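Side-chain contacts in geranyltranstransferase (Campylobacter jejuni, PDB 3NPK), which probably catalyses the condensation of geranyl diphosphate with isopentenyl diphosphate to give farnesyl diphosphate, a step of isoprenoid biosynthesis: residues N16-E21 and L69-T74; E29-M34 and I107-A112; H79-A84 and D89-I94. All coordinates share one frame; numbering follows the deposited sequence.

Contact 1 of 3, residues N16-E21 and L69-T74; sequences NLPKVE and LEFIHT. With PPV (pyrophosphate), chain C.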
loop_
_atom_site.group_PDB
_atom_site.type_symbol
_atom_site.label_atom_id
_atom_site.label_comp_id
_atom_site.label_asym_id
_atom_site.label_seq_id
_atom_site.Cartn_x
_atom_site.Cartn_y
_atom_site.Cartn_z
ATOM N N ASN A 16 -17.052 -8.854 -1.927
ATOM C CA ASN A 16 -15.682 -8.619 -2.356
ATOM C C ASN A 16 -14.725 -8.491 -1.177
ATOM O O ASN A 16 -13.753 -7.743 -1.230
ATOM C CB ASN A 16 -15.617 -7.378 -3.261
ATOM C CG ASN A 16 -16.106 -7.680 -4.658
ATOM O OD1 ASN A 16 -15.390 -8.306 -5.449
ATOM N ND2 ASN A 16 -17.348 -7.291 -4.951
ATOM N N LEU A 17 -14.998 -9.225 -0.105
ATOM C CA LEU A 17 -14.115 -9.160 1.049
ATOM C C LEU A 17 -12.801 -9.834 0.673
ATOM O O LEU A 17 -12.795 -10.931 0.116
ATOM C CB LEU A 17 -14.743 -9.875 2.248
ATOM C CG LEU A 17 -16.018 -9.192 2.745
ATOM C CD1 LEU A 17 -16.780 -10.126 3.705
ATOM C CD2 LEU A 17 -15.711 -7.832 3.412
ATOM N N PRO A 18 -11.677 -9.174 0.951
ATOM C CA PRO A 18 -10.391 -9.764 0.567
ATOM C C PRO A 18 -10.117 -11.016 1.394
ATOM O O PRO A 18 -10.338 -11.021 2.604
ATOM C CB PRO A 18 -9.364 -8.669 0.901
ATOM C CG PRO A 18 -10.087 -7.620 1.628
ATOM C CD PRO A 18 -11.541 -7.905 1.686
ATOM N N LYS A 19 -9.661 -12.073 0.745
ATOM C CA LYS A 19 -9.375 -13.310 1.469
ATOM C C LYS A 19 -8.356 -14.120 0.703
ATOM O O LYS A 19 -8.198 -13.948 -0.509
ATOM C CB LYS A 19 -10.649 -14.123 1.669
ATOM C CG LYS A 19 -11.390 -14.395 0.390
ATOM C CD LYS A 19 -12.764 -14.971 0.681
ATOM C CE LYS A 19 -13.649 -14.934 -0.548
ATOM N NZ LYS A 19 -15.020 -15.423 -0.239
ATOM N N VAL A 20 -7.652 -14.984 1.422
ATOM C CA VAL A 20 -6.702 -15.906 0.826
ATOM C C VAL A 20 -6.877 -17.266 1.499
ATOM O O VAL A 20 -7.037 -17.350 2.726
ATOM C CB VAL A 20 -5.234 -15.405 0.957
ATOM C CG1 VAL A 20 -4.828 -15.168 2.431
ATOM C CG2 VAL A 20 -4.275 -16.361 0.242
ATOM N N GLU A 21 -6.884 -18.326 0.701
ATOM C CA GLU A 21 -7.013 -19.665 1.260
ATOM C C GLU A 21 -5.718 -20.046 1.967
ATOM O O GLU A 21 -4.654 -20.008 1.369
ATOM C CB GLU A 21 -7.327 -20.666 0.140
ATOM C CG GLU A 21 -7.402 -22.109 0.600
ATOM C CD GLU A 21 -7.526 -23.112 -0.555
ATOM O OE1 GLU A 21 -7.099 -24.271 -0.370
ATOM O OE2 GLU A 21 -8.036 -22.753 -1.643
ATOM N N LEU A 69 -10.893 2.762 -2.362
ATOM C CA LEU A 69 -10.914 3.902 -1.442
ATOM C C LEU A 69 -11.229 3.471 -0.024
ATOM O O LEU A 69 -10.561 3.906 0.922
ATOM C CB LEU A 69 -11.943 4.940 -1.874
ATOM C CG LEU A 69 -11.516 5.964 -2.903
ATOM C CD1 LEU A 69 -12.777 6.656 -3.431
ATOM C CD2 LEU A 69 -10.534 6.959 -2.296
ATOM N N GLU A 70 -12.237 2.611 0.123
ATOM C CA GLU A 70 -12.622 2.166 1.457
ATOM C C GLU A 70 -11.596 1.193 2.063
ATOM O O GLU A 70 -11.438 1.154 3.290
ATOM C CB GLU A 70 -14.045 1.597 1.451
ATOM C CG GLU A 70 -15.061 2.676 1.113
ATOM C CD GLU A 70 -15.216 3.770 2.192
ATOM O OE1 GLU A 70 -15.016 3.507 3.406
ATOM O OE2 GLU A 70 -15.566 4.905 1.817
ATOM N N PHE A 71 -10.877 0.448 1.221
ATOM C CA PHE A 71 -9.781 -0.390 1.730
ATOM C C PHE A 71 -8.695 0.505 2.325
ATOM O O PHE A 71 -8.171 0.214 3.404
ATOM C CB PHE A 71 -9.161 -1.269 0.634
ATOM C CG PHE A 71 -9.966 -2.512 0.277
ATOM C CD1 PHE A 71 -11.218 -2.766 0.818
ATOM C CD2 PHE A 71 -9.453 -3.409 -0.636
ATOM C CE1 PHE A 71 -11.933 -3.916 0.460
ATOM C CE2 PHE A 71 -10.149 -4.551 -1.010
ATOM C CZ PHE A 71 -11.396 -4.804 -0.457
ATOM N N ILE A 72 -8.325 1.566 1.611
ATOM C CA ILE A 72 -7.317 2.491 2.121
ATOM C C ILE A 72 -7.810 3.107 3.403
ATOM O O ILE A 72 -7.079 3.179 4.385
ATOM C CB ILE A 72 -7.040 3.636 1.119
ATOM C CG1 ILE A 72 -6.257 3.091 -0.077
ATOM C CG2 ILE A 72 -6.333 4.845 1.815
ATOM C CD1 ILE A 72 -4.856 2.625 0.274
ATOM N N HIS A 73 -9.045 3.585 3.394
ATOM C CA HIS A 73 -9.563 4.255 4.572
ATOM C C HIS A 73 -9.579 3.307 5.779
ATOM O O HIS A 73 -9.159 3.674 6.885
ATOM C CB HIS A 73 -10.939 4.835 4.269
ATOM C CG HIS A 73 -11.536 5.563 5.423
ATOM N ND1 HIS A 73 -12.743 5.218 5.985
ATOM C CD2 HIS A 73 -11.062 6.604 6.143
ATOM C CE1 HIS A 73 -13.005 6.040 6.988
ATOM N NE2 HIS A 73 -11.992 6.879 7.114
ATOM N N THR A 74 -10.074 2.092 5.571
ATOM C CA THR A 74 -10.117 1.123 6.666
ATOM C C THR A 74 -8.721 0.761 7.173
ATOM O O THR A 74 -8.511 0.674 8.397
ATOM C CB THR A 74 -10.921 -0.126 6.258
ATOM O OG1 THR A 74 -12.293 0.243 6.106
ATOM C CG2 THR A 74 -10.823 -1.236 7.313
HETATM O O11 PPV C . -13.525 8.688 10.085
HETATM P P1 PPV C . -15.028 8.430 9.456
HETATM O O21 PPV C . -16.140 9.440 10.124
HETATM O O31 PPV C . -15.020 8.655 8.009
HETATM O OPP PPV C . -15.424 6.905 9.915
HETATM P P2 PPV C . -16.226 5.746 9.079
HETATM O O12 PPV C . -16.330 4.538 10.198
HETATM O O22 PPV C . -15.311 5.180 7.860
HETATM O O32 PPV C . -17.564 6.188 8.654
#

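Contact 2 of 3, residues E29-M34 and I107-A112; sequences EALALM and ILVGDA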
loop_
_atom_site.group_PDB
_atom_site.type_symbol
_atom_site.label_atom_id
_atom_site.label_comp_id
_atom_site.label_asym_id
_atom_site.label_seq_id
_atom_site.Cartn_x
_atom_site.Cartn_y
_atom_site.Cartn_z
ATOM N N GLU A 29 -10.987 -13.725 8.579
ATOM C CA GLU A 29 -11.964 -13.081 9.440
ATOM C C GLU A 29 -11.462 -11.710 9.901
ATOM O O GLU A 29 -12.226 -10.737 9.940
ATOM C CB GLU A 29 -12.282 -13.986 10.639
ATOM C CG GLU A 29 -13.183 -15.158 10.275
ATOM C CD GLU A 29 -12.441 -16.371 9.719
ATOM O OE1 GLU A 29 -11.205 -16.325 9.568
ATOM O OE2 GLU A 29 -13.113 -17.396 9.432
ATOM N N ALA A 30 -10.173 -11.626 10.225
ATOM C CA ALA A 30 -9.594 -10.360 10.666
ATOM C C ALA A 30 -9.583 -9.321 9.534
ATOM O O ALA A 30 -9.818 -8.138 9.770
ATOM C CB ALA A 30 -8.193 -10.595 11.178
ATOM N N LEU A 31 -9.310 -9.770 8.313
ATOM C CA LEU A 31 -9.378 -8.896 7.131
ATOM C C LEU A 31 -10.771 -8.308 6.956
ATOM O O LEU A 31 -10.928 -7.131 6.613
ATOM C CB LEU A 31 -9.002 -9.679 5.857
ATOM C CG LEU A 31 -7.520 -9.919 5.524
ATOM C CD1 LEU A 31 -7.346 -11.013 4.471
ATOM C CD2 LEU A 31 -6.847 -8.613 5.056
ATOM N N ALA A 32 -11.789 -9.140 7.152
ATOM C CA ALA A 32 -13.170 -8.734 6.897
ATOM C C ALA A 32 -13.766 -7.893 8.021
ATOM O O ALA A 32 -14.648 -7.089 7.794
ATOM C CB ALA A 32 -14.041 -9.970 6.667
ATOM N N LEU A 33 -13.278 -8.094 9.239
ATOM C CA LEU A 33 -13.975 -7.614 10.423
ATOM C C LEU A 33 -14.297 -6.121 10.380
ATOM O O LEU A 33 -15.440 -5.719 10.580
ATOM C CB LEU A 33 -13.147 -7.940 11.669
ATOM C CG LEU A 33 -13.856 -7.834 13.013
ATOM C CD1 LEU A 33 -14.992 -8.859 13.077
ATOM C CD2 LEU A 33 -12.866 -8.043 14.149
HETATM N N MSE A 34 -13.290 -5.289 10.138
HETATM C CA MSE A 34 -13.507 -3.847 10.144
HETATM C C MSE A 34 -14.243 -3.344 8.920
HETATM O O MSE A 34 -14.935 -2.323 8.987
HETATM C CB MSE A 34 -12.193 -3.088 10.298
HETATM C CG MSE A 34 -11.775 -2.861 11.716
HETATM SE SE MSE A 34 -13.110 -1.940 12.873
HETATM C CE MSE A 34 -12.361 -2.532 14.567
ATOM N N ILE A 107 -1.454 -4.894 12.575
ATOM C CA ILE A 107 -0.466 -4.296 11.672
ATOM C C ILE A 107 -0.571 -4.931 10.282
ATOM O O ILE A 107 -0.677 -4.230 9.260
ATOM C CB ILE A 107 0.963 -4.465 12.196
ATOM C CG1 ILE A 107 1.159 -3.643 13.468
ATOM C CG2 ILE A 107 1.977 -4.033 11.114
ATOM C CD1 ILE A 107 2.324 -4.119 14.319
ATOM N N LEU A 108 -0.558 -6.261 10.239
ATOM C CA LEU A 108 -0.550 -6.968 8.949
ATOM C C LEU A 108 -1.862 -6.861 8.164
ATOM O O LEU A 108 -1.834 -6.813 6.934
ATOM C CB LEU A 108 -0.184 -8.439 9.144
ATOM C CG LEU A 108 1.230 -8.678 9.688
ATOM C CD1 LEU A 108 1.462 -10.183 9.929
ATOM C CD2 LEU A 108 2.285 -8.069 8.740
ATOM N N VAL A 109 -3.002 -6.847 8.855
ATOM C CA VAL A 109 -4.261 -6.624 8.156
ATOM C C VAL A 109 -4.245 -5.234 7.503
ATOM O O VAL A 109 -4.640 -5.089 6.344
ATOM C CB VAL A 109 -5.501 -6.779 9.074
ATOM C CG1 VAL A 109 -6.737 -6.151 8.402
ATOM C CG2 VAL A 109 -5.767 -8.258 9.402
ATOM N N GLY A 110 -3.792 -4.213 8.228
ATOM C CA GLY A 110 -3.690 -2.894 7.623
ATOM C C GLY A 110 -2.761 -2.912 6.410
ATOM O O GLY A 110 -3.078 -2.341 5.364
ATOM N N ASP A 111 -1.610 -3.572 6.546
ATOM C CA ASP A 111 -0.651 -3.672 5.438
ATOM C C ASP A 111 -1.321 -4.339 4.238
ATOM O O ASP A 111 -1.191 -3.869 3.096
ATOM C CB ASP A 111 0.591 -4.473 5.837
ATOM C CG ASP A 111 1.485 -3.723 6.817
ATOM O OD1 ASP A 111 1.275 -2.514 7.034
ATOM O OD2 ASP A 111 2.395 -4.346 7.379
ATOM N N ALA A 112 -2.031 -5.440 4.497
ATOM C CA ALA A 112 -2.755 -6.148 3.439
ATOM C C ALA A 112 -3.753 -5.253 2.722
ATOM O O ALA A 112 -3.847 -5.286 1.499
ATOM C CB ALA A 112 -3.444 -7.391 3.997
#

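Contact 3 of 3, residues H79-A84 and D89-I94; sequences HDDLPA and DFRRGI. With PPV (pyrophosphate), chain C.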
loop_
_atom_site.group_PDB
_atom_site.type_symbol
_atom_site.label_atom_id
_atom_site.label_comp_id
_atom_site.label_asym_id
_atom_site.label_seq_id
_atom_site.Cartn_x
_atom_site.Cartn_y
_atom_site.Cartn_z
ATOM N N HIS A 79 -4.480 1.035 11.537
ATOM C CA HIS A 79 -3.166 1.482 12.011
ATOM C C HIS A 79 -3.257 2.631 13.011
ATOM O O HIS A 79 -2.541 2.630 14.019
ATOM C CB HIS A 79 -2.212 1.800 10.858
ATOM C CG HIS A 79 -1.645 0.575 10.207
ATOM N ND1 HIS A 79 -0.617 0.625 9.286
ATOM C CD2 HIS A 79 -1.934 -0.743 10.377
ATOM C CE1 HIS A 79 -0.316 -0.606 8.900
ATOM N NE2 HIS A 79 -1.104 -1.453 9.545
ATOM N N ASP A 80 -4.136 3.602 12.756
ATOM C CA ASP A 80 -4.250 4.750 13.659
ATOM C C ASP A 80 -4.718 4.321 15.055
ATOM O O ASP A 80 -4.354 4.951 16.051
ATOM C CB ASP A 80 -5.221 5.777 13.105
ATOM C CG ASP A 80 -4.707 6.461 11.841
ATOM O OD1 ASP A 80 -3.568 6.178 11.387
ATOM O OD2 ASP A 80 -5.468 7.275 11.293
ATOM N N ASP A 81 -5.484 3.230 15.123
ATOM C CA ASP A 81 -6.021 2.750 16.401
ATOM C C ASP A 81 -4.984 1.984 17.236
ATOM O O ASP A 81 -5.225 1.715 18.419
ATOM C CB ASP A 81 -7.253 1.856 16.167
ATOM C CG ASP A 81 -8.495 2.651 15.799
ATOM O OD1 ASP A 81 -8.497 3.882 16.019
ATOM O OD2 ASP A 81 -9.469 2.050 15.284
ATOM N N LEU A 82 -3.833 1.658 16.641
ATOM C CA LEU A 82 -2.806 0.860 17.328
ATOM C C LEU A 82 -2.340 1.523 18.620
ATOM O O LEU A 82 -2.369 2.743 18.749
ATOM C CB LEU A 82 -1.593 0.638 16.430
ATOM C CG LEU A 82 -1.769 -0.379 15.302
ATOM C CD1 LEU A 82 -0.583 -0.286 14.341
ATOM C CD2 LEU A 82 -1.909 -1.797 15.857
ATOM N N PRO A 83 -1.895 0.713 19.588
ATOM C CA PRO A 83 -1.401 1.291 20.843
ATOM C C PRO A 83 -0.341 2.375 20.649
ATOM O O PRO A 83 -0.321 3.326 21.436
ATOM C CB PRO A 83 -0.806 0.085 21.568
ATOM C CG PRO A 83 -1.698 -1.048 21.104
ATOM C CD PRO A 83 -1.986 -0.751 19.647
ATOM N N ALA A 84 0.522 2.241 19.643
ATOM C CA ALA A 84 1.583 3.237 19.426
ATOM C C ALA A 84 1.000 4.597 19.061
ATOM O O ALA A 84 1.600 5.643 19.326
ATOM C CB ALA A 84 2.544 2.778 18.331
ATOM N N ASP A 89 -9.579 1.162 21.956
ATOM C CA ASP A 89 -10.099 -0.157 22.290
ATOM C C ASP A 89 -11.282 -0.566 21.423
ATOM O O ASP A 89 -11.612 -1.753 21.352
ATOM C CB ASP A 89 -10.543 -0.203 23.758
ATOM C CG ASP A 89 -9.376 -0.204 24.733
ATOM O OD1 ASP A 89 -8.224 -0.441 24.321
ATOM O OD2 ASP A 89 -9.622 0.015 25.935
ATOM N N PHE A 90 -11.940 0.411 20.801
ATOM C CA PHE A 90 -13.112 0.153 19.966
ATOM C C PHE A 90 -13.113 1.020 18.715
ATOM O O PHE A 90 -12.586 2.135 18.719
ATOM C CB PHE A 90 -14.396 0.447 20.741
ATOM C CG PHE A 90 -14.568 -0.401 21.959
ATOM C CD1 PHE A 90 -15.184 -1.634 21.876
ATOM C CD2 PHE A 90 -14.100 0.031 23.192
ATOM C CE1 PHE A 90 -15.333 -2.423 22.997
ATOM C CE2 PHE A 90 -14.247 -0.751 24.314
ATOM C CZ PHE A 90 -14.869 -1.980 24.218
ATOM N N ARG A 91 -13.717 0.497 17.651
ATOM C CA ARG A 91 -13.882 1.221 16.389
ATOM C C ARG A 91 -15.098 0.624 15.673
ATOM O O ARG A 91 -15.260 -0.590 15.636
ATOM C CB ARG A 91 -12.624 1.078 15.526
ATOM C CG ARG A 91 -12.779 1.488 14.050
ATOM C CD ARG A 91 -12.844 2.981 13.867
ATOM N NE ARG A 91 -11.554 3.605 14.128
ATOM C CZ ARG A 91 -11.285 4.881 13.885
ATOM N NH1 ARG A 91 -10.082 5.354 14.169
ATOM N NH2 ARG A 91 -12.213 5.681 13.356
ATOM N N ARG A 92 -15.956 1.476 15.127
ATOM C CA ARG A 92 -17.142 1.016 14.397
ATOM C C ARG A 92 -18.000 0.040 15.216
ATOM O O ARG A 92 -18.635 -0.879 14.679
ATOM C CB ARG A 92 -16.740 0.416 13.044
ATOM C CG ARG A 92 -16.252 1.468 12.059
ATOM C CD ARG A 92 -15.598 0.850 10.830
ATOM N NE ARG A 92 -15.332 1.859 9.810
ATOM C CZ ARG A 92 -14.704 1.608 8.662
ATOM N NH1 ARG A 92 -14.293 0.373 8.379
ATOM N NH2 ARG A 92 -14.480 2.582 7.796
ATOM N N GLY A 93 -18.019 0.248 16.526
ATOM C CA GLY A 93 -18.926 -0.495 17.382
ATOM C C GLY A 93 -18.418 -1.835 17.889
ATOM O O GLY A 93 -19.109 -2.517 18.638
ATOM N N ILE A 94 -17.212 -2.213 17.487
ATOM C CA ILE A 94 -16.618 -3.470 17.925
ATOM C C ILE A 94 -15.221 -3.218 18.481
ATOM O O ILE A 94 -14.660 -2.141 18.283
ATOM C CB ILE A 94 -16.525 -4.476 16.756
ATOM C CG1 ILE A 94 -15.747 -3.888 15.570
ATOM C CG2 ILE A 94 -17.919 -4.895 16.307
ATOM C CD1 ILE A 94 -15.283 -4.948 14.581
HETATM O O11 PPV C . -13.525 8.688 10.085
HETATM P P1 PPV C . -15.028 8.430 9.456
HETATM O O21 PPV C . -16.140 9.440 10.124
HETATM O O31 PPV C . -15.020 8.655 8.009
HETATM O OPP PPV C . -15.424 6.905 9.915
HETATM P P2 PPV C . -16.226 5.746 9.079
HETATM O O12 PPV C . -16.330 4.538 10.198
HETATM O O22 PPV C . -15.311 5.180 7.860
HETATM O O32 PPV C . -17.564 6.188 8.654
HETATM O O HOH W 1 -11.296 4.218 17.352
#

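Contact 1 of 3, residues N16-E21 and L69-T74
Asn16 and Pro18 bring the loop that follows helix 5-14 up to the ring of Phe71 on helix 59-80. Asn16 comes first, and it touches with its backbone: its carbonyl O sits at the ring edge, in the ring plane, 3.8 Å from Phe71 CZ. The Asn16 amide is busy elsewhere, its ND2 donating to the carbonyl of His12 in the helix just left behind. Leu17 turns its back on Phe71 and packs on Lys36 of helix 27-37. At Pro18 the loop faces the helix again. Its pyrrolidine ring arrives from the opposite direction to the phenyl group and meets it obliquely, with CG 3.7 Å from Phe71 CZ and CD 3.8 Å from that same carbon. With its CB directed at the loop and CG anti to the carbonyl carbon (chi1 -78°), Phe71 presents CZ to the proline. Beyond Pro18 the chain leaves helix 59-80; Val20 N is held by Asn28 OD1.

Pro18 is buried on several fronts at once, packing also on Leu35, on Leu113 of helix 103-122 and on Leu144 of the second subunit. Phe71 in turn rests on Val120. A different side of helix 59-80 carries His73, one of the residues lining the pyrophosphate pocket. Long helices gathered round a diphosphate site are the hallmark of the all-helical polyprenyl synthetase fold, a branch of the terpenoid synthases; here the N-terminal loop packs against that bundle beside the dimer interface, with the pyrophosphate pocket on another side of the same helix.

Contact 2 of 3, residues E29-M34 and I107-A112
Val109 on helix 103-122 points straight at Ala30 and Leu31 of helix 27-37, and its short side chain does most of the work here. From CB the chain forks. The bond to CB is directed at helix 27-37, and with CG1 anti to the backbone N (chi1 164°) and CG2 anti to the carbonyl carbon, this rotamer sends the two methyls to different targets. CG2 lies 3.8 Å from Ala30 CB and 4.0 Å from Leu31 N, touching the Ala30-Leu31 peptide as well as the alanine methyl. CG1 comes against the neighbouring backbone, 3.9 Å from Ala30 O and 4.0 Å from Leu31 CA, and its last neighbour is Leu31 CD2 at 4.2 Å.

Leu31 spans one turn of helix 103-122. Its side chain runs obliquely to that of Val109, and the CD2 that touches Val109 CG1 goes on to meet Ala112 CB at 3.8 Å. The nearest CA atoms across the contact, those of Leu31 and Val109, are 5.7 Å apart. The axes of segments 29-34 and 107-112 pass at 9.7 Å with a signed crossing angle of -72°, so the two helices run steeply across each other.

Around this patch Val109 also packs on Ile78 and Leu97, and Ala30 on Tyr101. Asp111 and Ala112 reach the second subunit as well: Asp111 OD2 accepts a hydrogen bond from His79 ND1 of that subunit, and Ala112, besides touching Leu31, packs on its Val148. Across the crossing itself buried methyl groups meet one another and a stretch of backbone; the contact rests on burial of apolar groups and close packing, with no directional bond between the segments.

Contact 3 of 3, residues H79-A84 and D89-I94
Asp81 and Arg91 cross at about a right angle along their side chains, yet their flat ends meet nearly coplanar, the carboxylate and guanidinium planes only 24° apart. The grip is side-on and bidentate, one nitrogen to each oxygen. Arg91 NE donates to the syn lone pair of Asp81 OD2 at 2.8 Å, almost dead straight at 177° and in the guanidinium plane. Arg91 NH1 reaches Asp81 OD1, also at 2.8 Å, in a more bent bond tilted from both planes. The arginine folds back to do this, bent at chi2 (74°) and again at chi3. A water adds a further link, donating to Asp81 OD1 and to Phe90 O.

Arg92 occupies the corner of a type I' turn, and its extended chain goes to the pyrophosphate instead: Arg92 NE donates to pyrophosphate O12 at 2.9 Å and Arg92 NH2 to pyrophosphate O22 at 2.7 Å. Its NH1 is tied to Met34 O and Thr74 OG1.

The sequence from Asp80 through Asp86 matches the first aspartate-rich motif, which in relatives binds magnesium. Chemically, then, the two adjacent arginines take different anionic partners: Arg91 ties Asp81 of the probable motif to the hairpin, while Arg92 probably offsets the negative charge of the diphosphate.

Overall arrangement
From the N terminus, the loop at 16-21 packs on helix 59-80, where contact 1 closes, 48 residues on. Contact 2 starts inside that span, at helix 27-37, and closes later on helix 103-122, so the two cross along the chain; in space they touch, Pro18 and Leu31 packing together with centres about 8 Å apart. Contact 3 is a short local closure between the end of helix 59-80 and the small hairpin, lying wholly within the span of contact 2 and after contact 1. Contacts 1 and 3 share helix 59-80 and the pyrophosphate pocket, and all three border the second subunit.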